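Local coordinates for protein HMG-CoA Lyase (Bacillus subtilis subsp. subtilis, PDB 1YDO) that belongs to the HMG-CoA lyase-like family of TIM-barrel proteins and forms an assembly of two chains, at residues Met1-Gly13 with Ile255-Val268. Sequence-based numbering, arbitrary orientation.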
loop_
_atom_site.group_PDB
_atom_site.type_symbol
_atom_site.label_atom_id
_atom_site.label_comp_id
_atom_site.label_asym_id
_atom_site.label_seq_id
_atom_site.Cartn_x
_atom_site.Cartn_y
_atom_site.Cartn_z
HETATM N N MSE A 1 2.850 10.817 -20.551
HETATM C CA MSE A 1 1.624 11.014 -19.717
HETATM C C MSE A 1 0.849 9.723 -19.461
HETATM O O MSE A 1 0.706 9.299 -18.318
HETATM C CB MSE A 1 0.687 12.021 -20.375
HETATM C CG MSE A 1 -0.601 12.199 -19.599
HETATM SE SE MSE A 1 -0.280 13.073 -17.906
HETATM C CE MSE A 1 -0.059 11.536 -16.730
ATOM N N PRO A 2 0.320 9.095 -20.522
ATOM C CA PRO A 2 -0.435 7.851 -20.354
ATOM C C PRO A 2 0.426 6.690 -19.859
ATOM O O PRO A 2 1.550 6.481 -20.330
ATOM C CB PRO A 2 -0.998 7.608 -21.749
ATOM C CG PRO A 2 0.091 8.139 -22.629
ATOM C CD PRO A 2 0.450 9.441 -21.950
ATOM N N TYR A 3 -0.104 5.928 -18.910
ATOM C CA TYR A 3 0.631 4.791 -18.362
ATOM C C TYR A 3 1.059 3.836 -19.471
ATOM O O TYR A 3 0.331 3.632 -20.444
ATOM C CB TYR A 3 -0.229 4.039 -17.340
ATOM C CG TYR A 3 -0.608 4.861 -16.129
ATOM C CD1 TYR A 3 -1.910 5.326 -15.957
ATOM C CD2 TYR A 3 0.339 5.195 -15.166
ATOM C CE1 TYR A 3 -2.262 6.107 -14.853
ATOM C CE2 TYR A 3 -0.000 5.978 -14.057
ATOM C CZ TYR A 3 -1.297 6.430 -13.904
ATOM O OH TYR A 3 -1.636 7.197 -12.809
ATOM N N PRO A 4 2.249 3.242 -19.334
ATOM C CA PRO A 4 2.783 2.302 -20.320
ATOM C C PRO A 4 1.859 1.121 -20.562
ATOM O O PRO A 4 1.027 0.804 -19.719
ATOM C CB PRO A 4 4.113 1.893 -19.707
ATOM C CG PRO A 4 3.861 2.039 -18.247
ATOM C CD PRO A 4 3.155 3.355 -18.186
ATOM N N LYS A 5 2.011 0.471 -21.710
ATOM C CA LYS A 5 1.169 -0.672 -22.053
ATOM C C LYS A 5 1.649 -1.970 -21.420
ATOM O O LYS A 5 0.843 -2.827 -21.059
ATOM C CB LYS A 5 1.110 -0.849 -23.575
ATOM C CG LYS A 5 0.301 0.214 -24.312
ATOM C CD LYS A 5 -1.186 0.109 -23.995
ATOM C CE LYS A 5 -2.005 1.182 -24.705
ATOM N NZ LYS A 5 -3.452 1.002 -24.407
ATOM N N LYS A 6 2.962 -2.109 -21.288
ATOM C CA LYS A 6 3.528 -3.317 -20.718
ATOM C C LYS A 6 4.659 -2.973 -19.752
ATOM O O LYS A 6 5.446 -2.053 -19.988
ATOM C CB LYS A 6 4.028 -4.230 -21.848
ATOM C CG LYS A 6 4.003 -5.717 -21.524
ATOM C CD LYS A 6 5.134 -6.099 -20.583
ATOM C CE LYS A 6 5.133 -7.593 -20.268
ATOM N NZ LYS A 6 6.357 -8.026 -19.522
ATOM N N VAL A 7 4.717 -3.712 -18.648
ATOM C CA VAL A 7 5.738 -3.500 -17.643
ATOM C C VAL A 7 6.276 -4.807 -17.134
ATOM O O VAL A 7 5.517 -5.644 -16.668
ATOM C CB VAL A 7 5.187 -2.715 -16.469
ATOM C CG1 VAL A 7 6.109 -2.861 -15.275
ATOM C CG2 VAL A 7 5.064 -1.252 -16.852
ATOM N N THR A 8 7.592 -4.970 -17.218
ATOM C CA THR A 8 8.240 -6.188 -16.763
ATOM C C THR A 8 8.588 -6.158 -15.278
ATOM O O THR A 8 9.313 -5.282 -14.814
ATOM C CB THR A 8 9.512 -6.460 -17.571
ATOM O OG1 THR A 8 10.008 -5.226 -18.097
ATOM C CG2 THR A 8 9.212 -7.409 -18.723
ATOM N N ILE A 9 8.055 -7.133 -14.540
ATOM C CA ILE A 9 8.306 -7.249 -13.113
ATOM C C ILE A 9 9.248 -8.418 -12.843
ATOM O O ILE A 9 9.069 -9.510 -13.381
ATOM C CB ILE A 9 7.023 -7.507 -12.311
ATOM C CG1 ILE A 9 6.532 -8.904 -12.581
ATOM C CG2 ILE A 9 5.937 -6.505 -12.669
ATOM C CD1 ILE A 9 5.691 -9.416 -11.477
ATOM N N LYS A 10 10.235 -8.195 -11.979
ATOM C CA LYS A 10 11.208 -9.226 -11.639
ATOM C C LYS A 10 11.031 -9.790 -10.227
ATOM O O LYS A 10 10.985 -9.049 -9.256
ATOM C CB LYS A 10 12.613 -8.650 -11.820
ATOM C CG LYS A 10 12.819 -8.084 -13.222
ATOM C CD LYS A 10 14.284 -7.865 -13.551
ATOM C CE LYS A 10 14.459 -7.502 -15.014
ATOM N NZ LYS A 10 15.894 -7.299 -15.341
ATOM N N GLU A 11 10.927 -11.109 -10.131
ATOM C CA GLU A 11 10.765 -11.780 -8.849
ATOM C C GLU A 11 12.110 -11.957 -8.149
ATOM O O GLU A 11 13.060 -12.443 -8.760
ATOM C CB GLU A 11 10.135 -13.157 -9.060
ATOM C CG GLU A 11 10.013 -13.964 -7.785
ATOM C CD GLU A 11 9.080 -13.315 -6.772
ATOM O OE1 GLU A 11 9.344 -13.447 -5.558
ATOM O OE2 GLU A 11 8.078 -12.687 -7.183
ATOM N N VAL A 12 12.200 -11.559 -6.880
ATOM C CA VAL A 12 13.445 -11.722 -6.117
ATOM C C VAL A 12 13.167 -12.388 -4.775
ATOM O O VAL A 12 13.993 -12.330 -3.862
ATOM C CB VAL A 12 14.169 -10.374 -5.841
ATOM C CG1 VAL A 12 14.618 -9.757 -7.140
ATOM C CG2 VAL A 12 13.260 -9.423 -5.076
ATOM N N GLY A 13 12.006 -13.027 -4.672
ATOM C CA GLY A 13 11.627 -13.680 -3.437
ATOM C C GLY A 13 12.545 -14.800 -2.992
ATOM O O GLY A 13 13.017 -14.826 -1.839
ATOM N N ILE A 255 1.593 -6.141 -6.778
ATOM C CA ILE A 255 2.108 -5.345 -7.864
ATOM C C ILE A 255 1.463 -5.784 -9.161
ATOM O O ILE A 255 1.026 -4.957 -9.950
ATOM C CB ILE A 255 3.618 -5.496 -7.988
ATOM C CG1 ILE A 255 4.274 -4.951 -6.735
ATOM C CG2 ILE A 255 4.106 -4.793 -9.224
ATOM C CD1 ILE A 255 5.752 -5.029 -6.771
ATOM N N VAL A 256 1.406 -7.090 -9.375
ATOM C CA VAL A 256 0.822 -7.638 -10.588
ATOM C C VAL A 256 -0.653 -7.293 -10.654
ATOM O O VAL A 256 -1.165 -6.951 -11.716
ATOM C CB VAL A 256 0.959 -9.170 -10.644
ATOM C CG1 VAL A 256 0.224 -9.709 -11.843
ATOM C CG2 VAL A 256 2.423 -9.554 -10.710
ATOM N N TYR A 257 -1.341 -7.374 -9.523
ATOM C CA TYR A 257 -2.759 -7.082 -9.515
ATOM C C TYR A 257 -3.056 -5.654 -9.912
ATOM O O TYR A 257 -3.758 -5.399 -10.888
ATOM C CB TYR A 257 -3.361 -7.351 -8.138
ATOM C CG TYR A 257 -4.776 -6.813 -7.968
ATOM C CD1 TYR A 257 -5.007 -5.519 -7.499
ATOM C CD2 TYR A 257 -5.876 -7.590 -8.307
ATOM C CE1 TYR A 257 -6.310 -5.008 -7.379
ATOM C CE2 TYR A 257 -7.181 -7.096 -8.188
ATOM C CZ TYR A 257 -7.391 -5.804 -7.726
ATOM O OH TYR A 257 -8.672 -5.307 -7.616
HETATM N N MSE A 258 -2.526 -4.717 -9.148
HETATM C CA MSE A 258 -2.791 -3.332 -9.439
HETATM C C MSE A 258 -2.487 -2.968 -10.882
HETATM O O MSE A 258 -3.235 -2.226 -11.519
HETATM C CB MSE A 258 -2.000 -2.433 -8.515
HETATM C CG MSE A 258 -2.320 -0.988 -8.745
HETATM SE SE MSE A 258 -1.080 0.101 -7.817
HETATM C CE MSE A 258 0.522 -0.390 -8.785
ATOM N N LEU A 259 -1.384 -3.487 -11.395
ATOM C CA LEU A 259 -1.004 -3.200 -12.763
ATOM C C LEU A 259 -2.054 -3.725 -13.723
ATOM O O LEU A 259 -2.367 -3.078 -14.711
ATOM C CB LEU A 259 0.359 -3.815 -13.076
ATOM C CG LEU A 259 1.553 -3.118 -12.415
ATOM C CD1 LEU A 259 2.791 -3.986 -12.547
ATOM C CD2 LEU A 259 1.764 -1.757 -13.057
ATOM N N GLU A 260 -2.615 -4.888 -13.424
ATOM C CA GLU A 260 -3.627 -5.468 -14.292
ATOM C C GLU A 260 -4.870 -4.620 -14.350
ATOM O O GLU A 260 -5.395 -4.344 -15.424
ATOM C CB GLU A 260 -3.993 -6.877 -13.830
ATOM C CG GLU A 260 -2.962 -7.930 -14.189
ATOM C CD GLU A 260 -2.701 -8.002 -15.687
ATOM O OE1 GLU A 260 -3.677 -8.200 -16.443
ATOM O OE2 GLU A 260 -1.528 -7.859 -16.099
ATOM N N GLN A 261 -5.352 -4.206 -13.192
ATOM C CA GLN A 261 -6.542 -3.376 -13.149
ATOM C C GLN A 261 -6.321 -2.090 -13.934
ATOM O O GLN A 261 -7.262 -1.505 -14.449
ATOM C CB GLN A 261 -6.878 -3.036 -11.705
ATOM C CG GLN A 261 -6.990 -4.245 -10.822
ATOM C CD GLN A 261 -7.975 -5.241 -11.367
ATOM O OE1 GLN A 261 -9.162 -4.939 -11.514
ATOM N NE2 GLN A 261 -7.492 -6.445 -11.679
HETATM N N MSE A 262 -5.071 -1.655 -14.021
HETATM C CA MSE A 262 -4.761 -0.437 -14.737
HETATM C C MSE A 262 -4.604 -0.694 -16.223
HETATM O O MSE A 262 -4.222 0.205 -16.971
HETATM C CB MSE A 262 -3.478 0.197 -14.198
HETATM C CG MSE A 262 -3.592 0.810 -12.812
HETATM SE SE MSE A 262 -1.884 1.532 -12.168
HETATM C CE MSE A 262 -1.798 3.083 -13.322
ATOM N N ASP A 263 -4.891 -1.924 -16.640
ATOM C CA ASP A 263 -4.778 -2.340 -18.045
ATOM C C ASP A 263 -3.340 -2.314 -18.565
ATOM O O ASP A 263 -3.080 -1.913 -19.699
ATOM C CB ASP A 263 -5.673 -1.480 -18.946
ATOM C CG ASP A 263 -7.145 -1.789 -18.774
ATOM O OD1 ASP A 263 -7.546 -2.949 -19.069
ATOM O OD2 ASP A 263 -7.904 -0.872 -18.350
ATOM N N ILE A 264 -2.420 -2.755 -17.720
ATOM C CA ILE A 264 -1.012 -2.805 -18.061
ATOM C C ILE A 264 -0.601 -4.270 -18.035
ATOM O O ILE A 264 -0.763 -4.930 -17.010
ATOM C CB ILE A 264 -0.180 -2.032 -17.034
ATOM C CG1 ILE A 264 -0.661 -0.591 -16.958
ATOM C CG2 ILE A 264 1.285 -2.076 -17.406
ATOM C CD1 ILE A 264 0.012 0.213 -15.881
ATOM N N LYS A 265 -0.065 -4.774 -19.146
ATOM C CA LYS A 265 0.322 -6.175 -19.222
ATOM C C LYS A 265 1.598 -6.523 -18.503
ATOM O O LYS A 265 2.597 -5.824 -18.628
ATOM C CB LYS A 265 0.426 -6.636 -20.680
ATOM C CG LYS A 265 -0.919 -6.767 -21.384
ATOM C CD LYS A 265 -1.962 -7.565 -20.554
ATOM C CE LYS A 265 -1.499 -8.994 -20.179
ATOM N NZ LYS A 265 -0.671 -9.112 -18.928
ATOM N N THR A 266 1.549 -7.621 -17.753
ATOM C CA THR A 266 2.699 -8.117 -17.008
ATOM C C THR A 266 2.948 -9.562 -17.425
ATOM O O THR A 266 3.931 -10.182 -17.029
ATOM C CB THR A 266 2.451 -8.088 -15.482
ATOM O OG1 THR A 266 1.524 -9.119 -15.129
ATOM C CG2 THR A 266 1.890 -6.740 -15.057
ATOM N N ASN A 267 2.042 -10.096 -18.228
ATOM C CA ASN A 267 2.168 -11.467 -18.685
ATOM C C ASN A 267 2.288 -12.447 -17.536
ATOM O O ASN A 267 2.757 -13.572 -17.719
ATOM C CB ASN A 267 3.376 -11.633 -19.611
ATOM C CG ASN A 267 3.203 -10.905 -20.934
ATOM O OD1 ASN A 267 2.140 -10.966 -21.570
ATOM N ND2 ASN A 267 4.256 -10.229 -21.371
ATOM N N VAL A 268 1.866 -12.021 -16.354
ATOM C CA VAL A 268 1.910 -12.893 -15.195
ATOM C C VAL A 268 0.507 -13.365 -14.839
ATOM O O VAL A 268 -0.394 -12.557 -14.643
ATOM C CB VAL A 268 2.512 -12.179 -13.990
ATOM C CG1 VAL A 268 2.569 -13.119 -12.803
ATOM C CG2 VAL A 268 3.899 -11.700 -14.343
HETATM O O HOH W 1 6.929 -8.870 -16.295
#
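Backbone pairing and apolar packing join the N-terminal segment of a TIM barrel to the end of the helix after its eighth strand, with Lys6 and Lys265 forming a single beta bridge. Lys265 N donates to Lys5 O at 2.9 Å, and Val7 N donates to Lys265 O at 3.0 Å, so both backbone polar groups of Lys265 are used in the bridge. The pairing follows a Schellman motif closing helix 252-261, in which Asp263 takes positive phi and Ile264 N returns to Leu259 O; the chain then reverses and runs parallel to residues 5-7.

Beyond the bridge, toward the barrel, Ile9 reaches toward the helix from strand 8-11, which runs nearly antiparallel to residues 255-261 (169°). Its CG1 lies between backbone N and carbonyl carbon (chi1 71°), which sends CD1 to Val256 CG2 and Val268 CG2 while the CG2 branch meets Leu259 CD1 at 4.0 Å. Two residues earlier, Val7 CG2 lies against Ile264 CG2 at 3.9 Å; Leu223 of helix 215-225 touches both Val7 and Leu259 and extends this apolar layer. Further out, selenomethionine Met262 bends at its last torsion (chi3 72°) and places its methyl over the centre of the Tyr3 ring face, a CH-pi and Met-aromatic contact, and Asn184 of the second subunit packs on Met262.

At the more open side, the aliphatic part of Lys6 runs over the Lys265 carbonyl, with CG 3.8 Å from Lys265 CB. Lys265 NZ turns back to a salt bridge with Glu260 OE2. Packing of the helix that follows the eighth strand against the outside of the first, beside the strand pairing that closes the barrel, is characteristic of the (beta/alpha)8 TIM barrel.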